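Local coordinates for protein extracellular ligand-binding receptor (Desulfohalobium retbaense DSM 5692, PDB 5ERE) that probably serves as an extracellular sensor, binding ketoleucine in a leucine-binding-protein-like domain that also holds a calcium ion, and cytosine in a tandem PAS-like sensor region, at residues Leu81-Asp86 against Arg99-His104; Val90-Ala95 against Tyr260-Thr265; Ser267-Gln272 against Lys278-Trp283; Gly286-Phe289 against Gly294-Thr297. All coordinates share one frame; numbering follows the deposited sequence.

In the fold
All four contacts lie in the periplasmic-binding-protein part of the chain. Interactions 1 and 2 cross along the sequence: helix 72-84 and strand 88-92 supply their first segments, and their centres are about 17 Å apart. Interactions 3 and 4 follow in series. Helix 254-271 packs on the parallel sheet in interaction 2, and its last turns meet helix 277-284, to which the chain doubles back, in interaction 3, centres about 14 Å apart. That helix leads into the hairpin of interaction 4, where Thr265 and Arg268 touch Phe289. Phe281 of interaction 3 also packs on Gly103 and His104. The calcium probably fastens helix 277-284 to the hairpin, while ketoleucine is met just after strand 88-92.

Interaction 1 of 4, residues Leu81-Asp86 against Arg99-His104; sequences LAAEKD and RTEPGH
Ala83 and His104 carry this contact, and it is mainly a CH-pi one. The methyl CB of Ala83 sits over one face of the imidazole, 3.8 Å from the ring centroid and 22° off its normal, displaced toward the rim on the ND1 side. His104 presents that face because its CG stands anti to the carbonyl carbon (chi1 -67°), which swings the ring across to the helix end. Aliphatic packing adds to it: the CG of Glu101 comes within 3.9 Å of Ala83 CB, so the one methyl serves two neighbours.

The polar side is looser. Asp86 OD1 approaches the edge of the imidazole at CE1, 4.1 Å away, with carboxylate and ring planes turned 59° apart. No hydrogen bond joins the segments, though the nearby carboxylate might favour a protonated histidine. Within the loop, Thr100 OG1 donates to Glu101 OE2 on its anti lone pair at 2.8 Å, and His79 of the same helix reaches the backbone N of Thr100 and of Glu101.

A helix C-cap and a tight turn meet here: a Schellman motif ending helix 72-84 at Asp86, and a type II beta turn from Glu101 to His104 with Gly103 at positive phi.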
loop_
_atom_site.group_PDB
_atom_site.type_symbol
_atom_site.label_atom_id
_atom_site.label_comp_id
_atom_site.label_asym_id
_atom_site.label_seq_id
_atom_site.Cartn_x
_atom_site.Cartn_y
_atom_site.Cartn_z
ATOM N N LEU A 81 3.765 3.219 30.024
ATOM C CA LEU A 81 3.186 3.295 31.356
ATOM C C LEU A 81 2.243 2.130 31.616
ATOM O O LEU A 81 2.317 1.500 32.662
ATOM C CB LEU A 81 2.447 4.628 31.536
ATOM C CG LEU A 81 3.331 5.853 31.304
ATOM C CD1 LEU A 81 2.563 7.177 31.486
ATOM C CD2 LEU A 81 4.493 5.817 32.247
ATOM N N ALA A 82 1.354 1.848 30.668
ATOM C CA ALA A 82 0.470 0.702 30.807
ATOM C C ALA A 82 1.291 -0.572 30.918
ATOM O O ALA A 82 0.941 -1.472 31.680
ATOM C CB ALA A 82 -0.487 0.614 29.634
ATOM N N ALA A 83 2.375 -0.648 30.150
ATOM C CA ALA A 83 3.217 -1.837 30.157
ATOM C C ALA A 83 3.800 -2.064 31.551
ATOM O O ALA A 83 3.671 -3.150 32.090
ATOM C CB ALA A 83 4.321 -1.718 29.132
ATOM N N GLU A 84 4.406 -1.024 32.124
ATOM C CA GLU A 84 5.014 -1.073 33.460
ATOM C C GLU A 84 4.010 -1.453 34.550
ATOM O O GLU A 84 4.357 -2.167 35.487
ATOM C CB GLU A 84 5.669 0.289 33.782
ATOM C CG GLU A 84 5.830 0.659 35.263
ATOM C CD GLU A 84 6.821 -0.220 36.010
ATOM O OE1 GLU A 84 7.404 -1.138 35.395
ATOM O OE2 GLU A 84 7.024 0.015 37.220
ATOM N N LYS A 85 2.774 -0.977 34.437
ATOM C CA LYS A 85 1.757 -1.290 35.440
ATOM C C LYS A 85 0.989 -2.558 35.095
ATOM O O LYS A 85 0.055 -2.938 35.800
ATOM C CB LYS A 85 0.788 -0.120 35.595
ATOM C CG LYS A 85 1.468 1.166 36.032
ATOM C CD LYS A 85 0.466 2.245 36.412
ATOM C CE LYS A 85 1.179 3.507 36.907
ATOM N NZ LYS A 85 1.810 3.307 38.241
ATOM N N ASP A 86 1.398 -3.195 34.003
ATOM C CA ASP A 86 0.760 -4.400 33.481
ATOM C C ASP A 86 -0.759 -4.258 33.323
ATOM O O ASP A 86 -1.546 -5.048 33.858
ATOM C CB ASP A 86 1.103 -5.592 34.377
ATOM C CG ASP A 86 1.189 -6.895 33.597
ATOM O OD1 ASP A 86 1.629 -6.873 32.414
ATOM O OD2 ASP A 86 0.814 -7.942 34.172
ATOM N N ARG A 99 6.226 2.104 19.417
ATOM C CA ARG A 99 6.350 0.913 20.277
ATOM C C ARG A 99 7.761 0.692 20.821
ATOM O O ARG A 99 8.729 0.741 20.075
ATOM C CB ARG A 99 5.950 -0.358 19.514
ATOM C CG ARG A 99 4.553 -0.369 18.890
ATOM C CD ARG A 99 4.351 -1.624 18.017
ATOM N NE ARG A 99 2.943 -1.856 17.690
ATOM C CZ ARG A 99 2.042 -2.233 18.588
ATOM N NH1 ARG A 99 2.422 -2.414 19.855
ATOM N NH2 ARG A 99 0.763 -2.416 18.231
ATOM N N THR A 100 7.855 0.397 22.112
ATOM C CA THR A 100 9.126 0.132 22.787
ATOM C C THR A 100 9.060 -1.141 23.627
ATOM O O THR A 100 10.077 -1.723 23.953
ATOM C CB THR A 100 9.534 1.301 23.703
ATOM O OG1 THR A 100 8.646 1.395 24.822
ATOM C CG2 THR A 100 9.483 2.586 22.951
ATOM N N GLU A 101 7.847 -1.553 23.973
ATOM C CA GLU A 101 7.623 -2.711 24.810
ATOM C C GLU A 101 6.949 -3.789 23.991
ATOM O O GLU A 101 5.753 -3.725 23.731
ATOM C CB GLU A 101 6.780 -2.328 26.021
ATOM C CG GLU A 101 7.355 -1.160 26.780
ATOM C CD GLU A 101 8.820 -1.360 27.054
ATOM O OE1 GLU A 101 9.160 -2.390 27.669
ATOM O OE2 GLU A 101 9.625 -0.512 26.620
ATOM N N PRO A 102 7.718 -4.778 23.548
ATOM C CA PRO A 102 7.059 -5.755 22.693
ATOM C C PRO A 102 5.989 -6.548 23.473
ATOM O O PRO A 102 6.111 -6.788 24.668
ATOM C CB PRO A 102 8.220 -6.640 22.219
ATOM C CG PRO A 102 9.450 -5.849 22.462
ATOM C CD PRO A 102 9.169 -5.015 23.646
ATOM N N GLY A 103 4.904 -6.884 22.788
ATOM C CA GLY A 103 3.802 -7.586 23.417
ATOM C C GLY A 103 2.874 -6.692 24.212
ATOM O O GLY A 103 2.090 -7.170 25.022
ATOM N N HIS A 104 2.947 -5.386 23.986
ATOM C CA HIS A 104 2.106 -4.452 24.729
ATOM C C HIS A 104 1.517 -3.495 23.747
ATOM O O HIS A 104 2.188 -3.079 22.771
ATOM C CB HIS A 104 2.880 -3.707 25.826
ATOM C CG HIS A 104 3.337 -4.599 26.948
ATOM N ND1 HIS A 104 2.626 -4.743 28.121
ATOM C CD2 HIS A 104 4.417 -5.405 27.060
ATOM C CE1 HIS A 104 3.252 -5.600 28.909
ATOM N NE2 HIS A 104 4.342 -6.013 28.292
#

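Interaction 2 of 4, residues Val90-Ala95 against Tyr260-Thr265; sequences VAIGSA and YDLCTT. With COI (2-oxo-4-methylpentanoic acid), chain B; EDO (1,2-ethanediol), chain G.
The ketoleucine pocket of this leucine-binding-protein-like domain is built in part by the loop that follows strand 88-92, and the strand itself is backed by helix 254-271 through Leu262. Val90 and Ile92 both point toward that helix, and Leu262 answers them with its two methyls. CD1 of Leu262 lies 3.7 Å from Val90 CG1, the two side chains lying alongside each other and pointing opposite ways. CD2 meets Ile92 CG2 at 3.9 Å, here with the side chains roughly perpendicular. Leu262 can straddle the pair because its CG stands anti to the backbone N (chi1 165°), which carries the fork out to the strand. The contact is wholly apolar and buried, with no hydrogen bond across it.

Past Ile92 the chain turns through Gly93 at positive phi. Ser94 OG folds back to donate to Ile92 O at 2.7 Å, coming from above the carbonyl plane, and also bonds to Ser75 OG. Ala95 N then points its hydrogen at the ligand carboxylate, reaching O2 at 2.8 Å with an N-H...O angle of 159°; Ser72 and Arg210 add further bonds to the ketoleucine.

Strand 88-92 lies in the parallel sheet between strands 64-70 and 106-107, and Val68 of the former touches Val90, Ile92 and Leu262. Leu108 also meets Val90 and Leu262, while helix 15-32 packs on Ile92 through Gln21 and on Cys263 through Val25 and Ala28.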
loop_
_atom_site.group_PDB
_atom_site.type_symbol
_atom_site.label_atom_id
_atom_site.label_comp_id
_atom_site.label_asym_id
_atom_site.label_seq_id
_atom_site.Cartn_x
_atom_site.Cartn_y
_atom_site.Cartn_z
ATOM N N VAL A 90 -5.136 -0.589 24.502
ATOM C CA VAL A 90 -5.551 -0.545 23.114
ATOM C C VAL A 90 -5.416 0.905 22.595
ATOM O O VAL A 90 -5.820 1.838 23.260
ATOM C CB VAL A 90 -7.000 -1.013 22.905
ATOM C CG1 VAL A 90 -7.329 -0.983 21.440
ATOM C CG2 VAL A 90 -7.168 -2.442 23.464
ATOM N N ALA A 91 -4.813 1.067 21.430
ATOM C CA ALA A 91 -4.706 2.392 20.787
ATOM C C ALA A 91 -5.650 2.449 19.602
ATOM O O ALA A 91 -5.603 1.593 18.705
ATOM C CB ALA A 91 -3.312 2.647 20.355
ATOM N N ILE A 92 -6.499 3.469 19.610
ATOM C CA ILE A 92 -7.385 3.754 18.496
ATOM C C ILE A 92 -7.049 5.189 18.012
ATOM O O ILE A 92 -6.400 5.962 18.739
ATOM C CB ILE A 92 -8.845 3.606 18.917
ATOM C CG1 ILE A 92 -9.205 4.563 20.058
ATOM C CG2 ILE A 92 -9.106 2.124 19.385
ATOM C CD1 ILE A 92 -10.725 4.717 20.277
ATOM N N GLY A 93 -7.471 5.533 16.800
ATOM C CA GLY A 93 -7.111 6.834 16.220
ATOM C C GLY A 93 -5.635 7.156 16.448
ATOM O O GLY A 93 -5.263 8.248 16.917
ATOM N N SER A 94 -4.778 6.196 16.136
ATOM C CA SER A 94 -3.368 6.289 16.517
ATOM C C SER A 94 -2.408 5.832 15.419
ATOM O O SER A 94 -1.647 4.888 15.637
ATOM C CB SER A 94 -3.095 5.445 17.770
ATOM O OG SER A 94 -3.734 5.937 18.936
ATOM N N ALA A 95 -2.396 6.483 14.252
ATOM C CA ALA A 95 -1.444 6.050 13.199
ATOM C C ALA A 95 0.073 6.212 13.530
ATOM O O ALA A 95 0.906 5.536 12.929
ATOM C CB ALA A 95 -1.724 6.767 11.933
ATOM N N TYR A 260 -16.292 1.118 17.303
ATOM C CA TYR A 260 -17.295 0.078 17.340
ATOM C C TYR A 260 -16.649 -1.318 17.237
ATOM O O TYR A 260 -17.033 -2.235 17.977
ATOM C CB TYR A 260 -18.340 0.262 16.204
ATOM C CG TYR A 260 -19.360 -0.838 16.150
ATOM C CD1 TYR A 260 -20.503 -0.780 16.938
ATOM C CD2 TYR A 260 -19.185 -1.950 15.318
ATOM C CE1 TYR A 260 -21.464 -1.816 16.910
ATOM C CE2 TYR A 260 -20.137 -2.985 15.284
ATOM C CZ TYR A 260 -21.267 -2.904 16.075
ATOM O OH TYR A 260 -22.218 -3.905 16.033
ATOM N N ASP A 261 -15.699 -1.514 16.321
ATOM C CA ASP A 261 -15.045 -2.829 16.230
ATOM C C ASP A 261 -14.186 -3.157 17.450
ATOM O O ASP A 261 -14.073 -4.339 17.847
ATOM C CB ASP A 261 -14.181 -2.963 14.983
ATOM C CG ASP A 261 -14.987 -3.220 13.728
ATOM O OD1 ASP A 261 -16.235 -3.270 13.812
ATOM O OD2 ASP A 261 -14.360 -3.365 12.650
ATOM N N LEU A 262 -13.594 -2.151 18.061
ATOM C CA LEU A 262 -12.903 -2.380 19.314
ATOM C C LEU A 262 -13.851 -2.915 20.377
ATOM O O LEU A 262 -13.510 -3.865 21.076
ATOM C CB LEU A 262 -12.269 -1.110 19.837
ATOM C CG LEU A 262 -11.862 -1.238 21.315
ATOM C CD1 LEU A 262 -10.812 -2.305 21.431
ATOM C CD2 LEU A 262 -11.325 0.053 21.778
ATOM N N CYS A 263 -15.018 -2.285 20.547
ATOM C CA CYS A 263 -15.954 -2.767 21.588
ATOM C C CYS A 263 -16.453 -4.139 21.301
ATOM O O CYS A 263 -16.589 -4.945 22.223
ATOM C CB CYS A 263 -17.147 -1.838 21.793
ATOM S SG CYS A 263 -16.633 -0.231 22.300
ATOM N N THR A 264 -16.750 -4.418 20.040
ATOM C CA THR A 264 -17.294 -5.730 19.661
ATOM C C THR A 264 -16.321 -6.846 20.031
ATOM O O THR A 264 -16.684 -7.852 20.644
ATOM C CB THR A 264 -17.590 -5.757 18.134
ATOM O OG1 THR A 264 -18.720 -4.913 17.882
ATOM C CG2 THR A 264 -17.860 -7.155 17.629
ATOM N N THR A 265 -15.064 -6.651 19.659
ATOM C CA THR A 265 -14.092 -7.710 19.803
ATOM C C THR A 265 -13.606 -7.806 21.249
ATOM O O THR A 265 -13.396 -8.905 21.736
ATOM C CB THR A 265 -12.931 -7.512 18.828
ATOM O OG1 THR A 265 -12.286 -6.253 19.077
ATOM C CG2 THR A 265 -13.483 -7.571 17.401
HETATM C C1 COI B . -3.952 9.858 14.890
HETATM O O1 COI B . -3.173 10.226 15.809
HETATM O O2 COI B . -3.646 8.953 14.074
HETATM C C2 COI B . -5.304 10.483 14.821
HETATM O O3 COI B . -6.074 10.180 13.929
HETATM C C3 COI B . -5.635 11.453 15.930
HETATM C C4 COI B . -6.925 12.136 15.648
HETATM C C5 COI B . -7.492 12.593 16.975
HETATM C C6 COI B . -6.573 13.283 14.711
HETATM C C1 EDO G . 4.240 3.412 11.887
HETATM O O1 EDO G . 4.266 4.223 10.705
HETATM C C2 EDO G . 4.041 4.353 13.058
HETATM O O2 EDO G . 3.068 3.815 13.959
#

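Interaction 3 of 4, residues Ser267-Gln272 against Lys278-Trp283; sequences SRALEQ and KALFEW. With CA (calcium ion), chain E.
Ala269 lies over the indole of Trp283, a CH-pi contact in which the methyl CB is 3.4 Å from the centroid of the five-membered ring and 6° off its normal. With CG anti to the backbone N (chi1 -178°), Trp283 extends straight from its helix and lays the ring across the last turns of helix 254-271. The six-membered ring meets the CG of Gln272 at CH2, 3.8 Å away, and the CB of Arg268 at CZ2.

Apolar packing continues beside the ring. Leu280 CD2 touches Ala269 CB at 3.8 Å and Leu270 CD2 at 4.0 Å, one leucine set crosswise to the other. The axes of segments 267-271 and 278-283 come within 10.4 Å, their N-to-C directions 133° apart. An alanine in place of Trp283 would take away the indole and would probably open a gap over the Ala269 methyl, leaving Gln272 without its partner.

Metal bonds occupy another side of helix 277-284: Glu282 grips calcium through its backbone O at 2.2 Å and OE2 at 2.4 Å, with Ala285 and Asn287 completing the protein ligands. The helix-helix contact relies on dispersion and CH-pi packing, whereas one carboxylate oxygen and one carbonyl hold the helix end to the metal.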
loop_
_atom_site.group_PDB
_atom_site.type_symbol
_atom_site.label_atom_id
_atom_site.label_comp_id
_atom_site.label_asym_id
_atom_site.label_seq_id
_atom_site.Cartn_x
_atom_site.Cartn_y
_atom_site.Cartn_z
ATOM N N SER A 267 -15.367 -7.022 23.929
ATOM C CA SER A 267 -16.491 -7.649 24.606
ATOM C C SER A 267 -16.387 -9.160 24.526
ATOM O O SER A 267 -16.582 -9.852 25.526
ATOM C CB SER A 267 -17.826 -7.234 23.997
ATOM O OG SER A 267 -18.244 -5.992 24.488
ATOM N N ARG A 268 -16.100 -9.664 23.324
ATOM C CA ARG A 268 -16.043 -11.107 23.101
ATOM C C ARG A 268 -14.847 -11.640 23.889
ATOM O O ARG A 268 -14.975 -12.661 24.551
ATOM C CB ARG A 268 -15.936 -11.461 21.599
ATOM C CG ARG A 268 -17.235 -11.309 20.753
ATOM C CD ARG A 268 -16.998 -10.873 19.256
ATOM N NE ARG A 268 -15.975 -11.682 18.586
ATOM C CZ ARG A 268 -15.347 -11.365 17.450
ATOM N NH1 ARG A 268 -15.627 -10.246 16.794
ATOM N NH2 ARG A 268 -14.435 -12.211 16.967
ATOM N N ALA A 269 -13.705 -10.928 23.867
ATOM C CA ALA A 269 -12.533 -11.359 24.654
ATOM C C ALA A 269 -12.829 -11.434 26.153
ATOM O O ALA A 269 -12.405 -12.363 26.812
ATOM C CB ALA A 269 -11.312 -10.415 24.412
ATOM N N LEU A 270 -13.548 -10.466 26.706
ATOM C CA LEU A 270 -13.731 -10.457 28.152
ATOM C C LEU A 270 -14.766 -11.527 28.579
ATOM O O LEU A 270 -14.634 -12.104 29.660
ATOM C CB LEU A 270 -14.100 -9.048 28.632
ATOM C CG LEU A 270 -12.970 -8.000 28.445
ATOM C CD1 LEU A 270 -13.407 -6.567 28.778
ATOM C CD2 LEU A 270 -11.807 -8.366 29.316
ATOM N N GLU A 271 -15.724 -11.854 27.704
ATOM C CA GLU A 271 -16.634 -12.996 27.910
ATOM C C GLU A 271 -15.928 -14.354 28.003
ATOM O O GLU A 271 -16.227 -15.169 28.874
ATOM C CB GLU A 271 -17.642 -13.087 26.772
ATOM C CG GLU A 271 -18.844 -12.189 26.919
ATOM C CD GLU A 271 -19.884 -12.464 25.840
ATOM O OE1 GLU A 271 -19.482 -12.753 24.684
ATOM O OE2 GLU A 271 -21.097 -12.413 26.153
ATOM N N GLN A 272 -15.016 -14.591 27.060
ATOM C CA GLN A 272 -14.224 -15.817 26.989
ATOM C C GLN A 272 -13.141 -15.948 28.076
ATOM O O GLN A 272 -12.230 -16.773 27.947
ATOM C CB GLN A 272 -13.562 -15.913 25.610
ATOM C CG GLN A 272 -14.497 -16.328 24.491
ATOM C CD GLN A 272 -14.927 -17.781 24.621
ATOM O OE1 GLN A 272 -14.163 -18.699 24.316
ATOM N NE2 GLN A 272 -16.148 -17.992 25.093
ATOM N N LYS A 278 -1.474 -10.402 28.815
ATOM C CA LYS A 278 -0.965 -11.353 27.854
ATOM C C LYS A 278 -2.106 -12.042 27.115
ATOM O O LYS A 278 -2.015 -12.300 25.925
ATOM C CB LYS A 278 -0.098 -12.413 28.542
ATOM C CG LYS A 278 1.325 -11.964 28.841
ATOM C CD LYS A 278 2.318 -13.145 28.918
ATOM C CE LYS A 278 2.627 -13.733 27.529
ATOM N NZ LYS A 278 3.930 -14.478 27.500
ATOM N N ALA A 279 -3.159 -12.397 27.827
ATOM C CA ALA A 279 -4.247 -13.138 27.188
ATOM C C ALA A 279 -5.009 -12.193 26.246
ATOM O O ALA A 279 -5.456 -12.578 25.163
ATOM C CB ALA A 279 -5.175 -13.735 28.227
ATOM N N LEU A 280 -5.153 -10.954 26.671
ATOM C CA LEU A 280 -5.893 -9.979 25.884
ATOM C C LEU A 280 -5.115 -9.624 24.624
ATOM O O LEU A 280 -5.699 -9.503 23.552
ATOM C CB LEU A 280 -6.208 -8.754 26.729
ATOM C CG LEU A 280 -7.395 -8.991 27.643
ATOM C CD1 LEU A 280 -7.509 -7.925 28.678
ATOM C CD2 LEU A 280 -8.676 -9.093 26.861
ATOM N N PHE A 281 -3.800 -9.467 24.750
ATOM C CA PHE A 281 -2.944 -9.228 23.593
ATOM C C PHE A 281 -3.025 -10.416 22.605
ATOM O O PHE A 281 -3.243 -10.219 21.401
ATOM C CB PHE A 281 -1.503 -8.958 24.060
ATOM C CG PHE A 281 -0.576 -8.437 22.988
ATOM C CD1 PHE A 281 0.011 -9.298 22.080
ATOM C CD2 PHE A 281 -0.252 -7.083 22.926
ATOM C CE1 PHE A 281 0.866 -8.829 21.114
ATOM C CE2 PHE A 281 0.606 -6.602 21.958
ATOM C CZ PHE A 281 1.167 -7.461 21.048
ATOM N N GLU A 282 -2.915 -11.641 23.109
ATOM C CA GLU A 282 -2.959 -12.815 22.240
ATOM C C GLU A 282 -4.328 -12.987 21.545
ATOM O O GLU A 282 -4.440 -13.551 20.440
ATOM C CB GLU A 282 -2.611 -14.097 23.040
ATOM C CG GLU A 282 -2.659 -15.360 22.176
ATOM C CD GLU A 282 -1.657 -15.337 21.028
ATOM O OE1 GLU A 282 -0.450 -15.199 21.342
ATOM O OE2 GLU A 282 -2.060 -15.411 19.826
ATOM N N TRP A 283 -5.371 -12.530 22.205
ATOM C CA TRP A 283 -6.685 -12.514 21.588
ATOM C C TRP A 283 -6.650 -11.846 20.226
ATOM O O TRP A 283 -7.325 -12.271 19.275
ATOM C CB TRP A 283 -7.661 -11.768 22.486
ATOM C CG TRP A 283 -9.012 -11.754 21.948
ATOM C CD1 TRP A 283 -9.568 -10.804 21.139
ATOM C CD2 TRP A 283 -10.006 -12.765 22.142
ATOM N NE1 TRP A 283 -10.858 -11.155 20.827
ATOM C CE2 TRP A 283 -11.151 -12.355 21.421
ATOM C CE3 TRP A 283 -10.041 -13.969 22.852
ATOM C CZ2 TRP A 283 -12.308 -13.095 21.409
ATOM C CZ3 TRP A 283 -11.205 -14.710 22.839
ATOM C CH2 TRP A 283 -12.318 -14.270 22.113
HETATM CA CA CA E . -3.977 -14.786 18.616
#

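Interaction 4 of 4, residues Gly286-Phe289 against Gly294-Thr297; sequences GNTF and GKVT. With CA (calcium ion), chain E.
Phe289 and Val296 face each other as an antiparallel hydrogen-bonded pair. Phe289 N donates to Val296 O at 2.7 Å, and Val296 N returns the bond to Phe289 O at 2.7 Å with an N-H...O angle of 170°; both donors lie nearly along the C=O axis. Next to them Thr288 and Thr297 form the non-hydrogen-bonded pair, where Thr288 CA makes a CA-H...O contact with Val296 O at 3.2 Å.

These strands are the two arms of a beta hairpin, 288-291 and 296-298, and its entry is tied to a metal: Asn287 OD1 binds the calcium ion at 2.3 Å, alongside Glu282 and Ala285. Strand 304-314 continues the sheet beyond Thr297.

On the threonine face the two OG1 atoms of Thr288 and Thr297 stand 3.5 Å apart, a weak hydrogen bond at most. In both residues OG1 sits anti to the carbonyl carbon (chi1 -62° in Thr288), which turns the two hydroxyls toward each other. With a valine replacing Thr297, Thr288 OG1 would probably lose this weak hydroxyl partner. Thr288 CG2 also rests against the extended aliphatic chain of Lys295, 3.7 Å from its CE. On the other face, Val296 meets Ala304 and Tyr306, while the Phe289 ring packs against Thr265 and Arg268 of helix 254-271.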
loop_
_atom_site.group_PDB
_atom_site.type_symbol
_atom_site.label_atom_id
_atom_site.label_comp_id
_atom_site.label_asym_id
_atom_site.label_seq_id
_atom_site.Cartn_x
_atom_site.Cartn_y
_atom_site.Cartn_z
ATOM N N GLY A 286 -2.130 -11.879 15.654
ATOM C CA GLY A 286 -2.223 -12.937 14.659
ATOM C C GLY A 286 -3.620 -13.221 14.142
ATOM O O GLY A 286 -3.810 -14.083 13.279
ATOM N N ASN A 287 -4.614 -12.514 14.662
ATOM C CA ASN A 287 -5.988 -12.874 14.359
ATOM C C ASN A 287 -6.567 -11.993 13.297
ATOM O O ASN A 287 -6.109 -10.872 13.063
ATOM C CB ASN A 287 -6.895 -12.820 15.610
ATOM C CG ASN A 287 -6.690 -13.992 16.516
ATOM O OD1 ASN A 287 -5.615 -14.141 17.091
ATOM N ND2 ASN A 287 -7.729 -14.838 16.660
ATOM N N THR A 288 -7.602 -12.534 12.672
ATOM C CA THR A 288 -8.380 -11.844 11.679
ATOM C C THR A 288 -9.778 -11.647 12.244
ATOM O O THR A 288 -10.336 -12.560 12.853
ATOM C CB THR A 288 -8.391 -12.633 10.372
ATOM O OG1 THR A 288 -7.044 -12.716 9.894
ATOM C CG2 THR A 288 -9.300 -11.949 9.333
ATOM N N PHE A 289 -10.292 -10.428 12.130
ATOM C CA PHE A 289 -11.679 -10.126 12.495
ATOM C C PHE A 289 -12.383 -9.409 11.374
ATOM O O PHE A 289 -11.793 -8.547 10.700
ATOM C CB PHE A 289 -11.737 -9.233 13.727
ATOM C CG PHE A 289 -11.088 -9.823 14.939
ATOM C CD1 PHE A 289 -9.749 -9.615 15.190
ATOM C CD2 PHE A 289 -11.837 -10.575 15.837
ATOM C CE1 PHE A 289 -9.142 -10.156 16.311
ATOM C CE2 PHE A 289 -11.233 -11.138 16.974
ATOM C CZ PHE A 289 -9.886 -10.917 17.206
ATOM N N GLY A 294 -14.391 -3.769 8.083
ATOM C CA GLY A 294 -14.096 -4.753 7.063
ATOM C C GLY A 294 -13.255 -5.863 7.669
ATOM O O GLY A 294 -13.319 -6.105 8.862
ATOM N N LYS A 295 -12.485 -6.537 6.826
ATOM C CA LYS A 295 -11.583 -7.591 7.263
ATOM C C LYS A 295 -10.311 -6.964 7.819
ATOM O O LYS A 295 -9.580 -6.281 7.091
ATOM C CB LYS A 295 -11.268 -8.528 6.106
ATOM C CG LYS A 295 -10.380 -9.694 6.507
ATOM C CD LYS A 295 -10.145 -10.635 5.338
ATOM C CE LYS A 295 -9.056 -11.616 5.663
ATOM N NZ LYS A 295 -8.472 -12.115 4.405
ATOM N N VAL A 296 -10.094 -7.178 9.119
ATOM C CA VAL A 296 -8.962 -6.640 9.860
ATOM C C VAL A 296 -8.056 -7.785 10.287
ATOM O O VAL A 296 -8.530 -8.736 10.885
ATOM C CB VAL A 296 -9.408 -5.845 11.130
ATOM C CG1 VAL A 296 -8.125 -5.401 11.954
ATOM C CG2 VAL A 296 -10.306 -4.642 10.756
ATOM N N THR A 297 -6.758 -7.682 9.992
ATOM C CA THR A 297 -5.782 -8.731 10.339
ATOM C C THR A 297 -4.750 -8.149 11.273
ATOM O O THR A 297 -4.172 -7.107 10.963
ATOM C CB THR A 297 -5.092 -9.274 9.099
ATOM O OG1 THR A 297 -6.080 -9.827 8.226
ATOM C CG2 THR A 297 -4.071 -10.340 9.455
HETATM CA CA CA E . -3.977 -14.786 18.616
#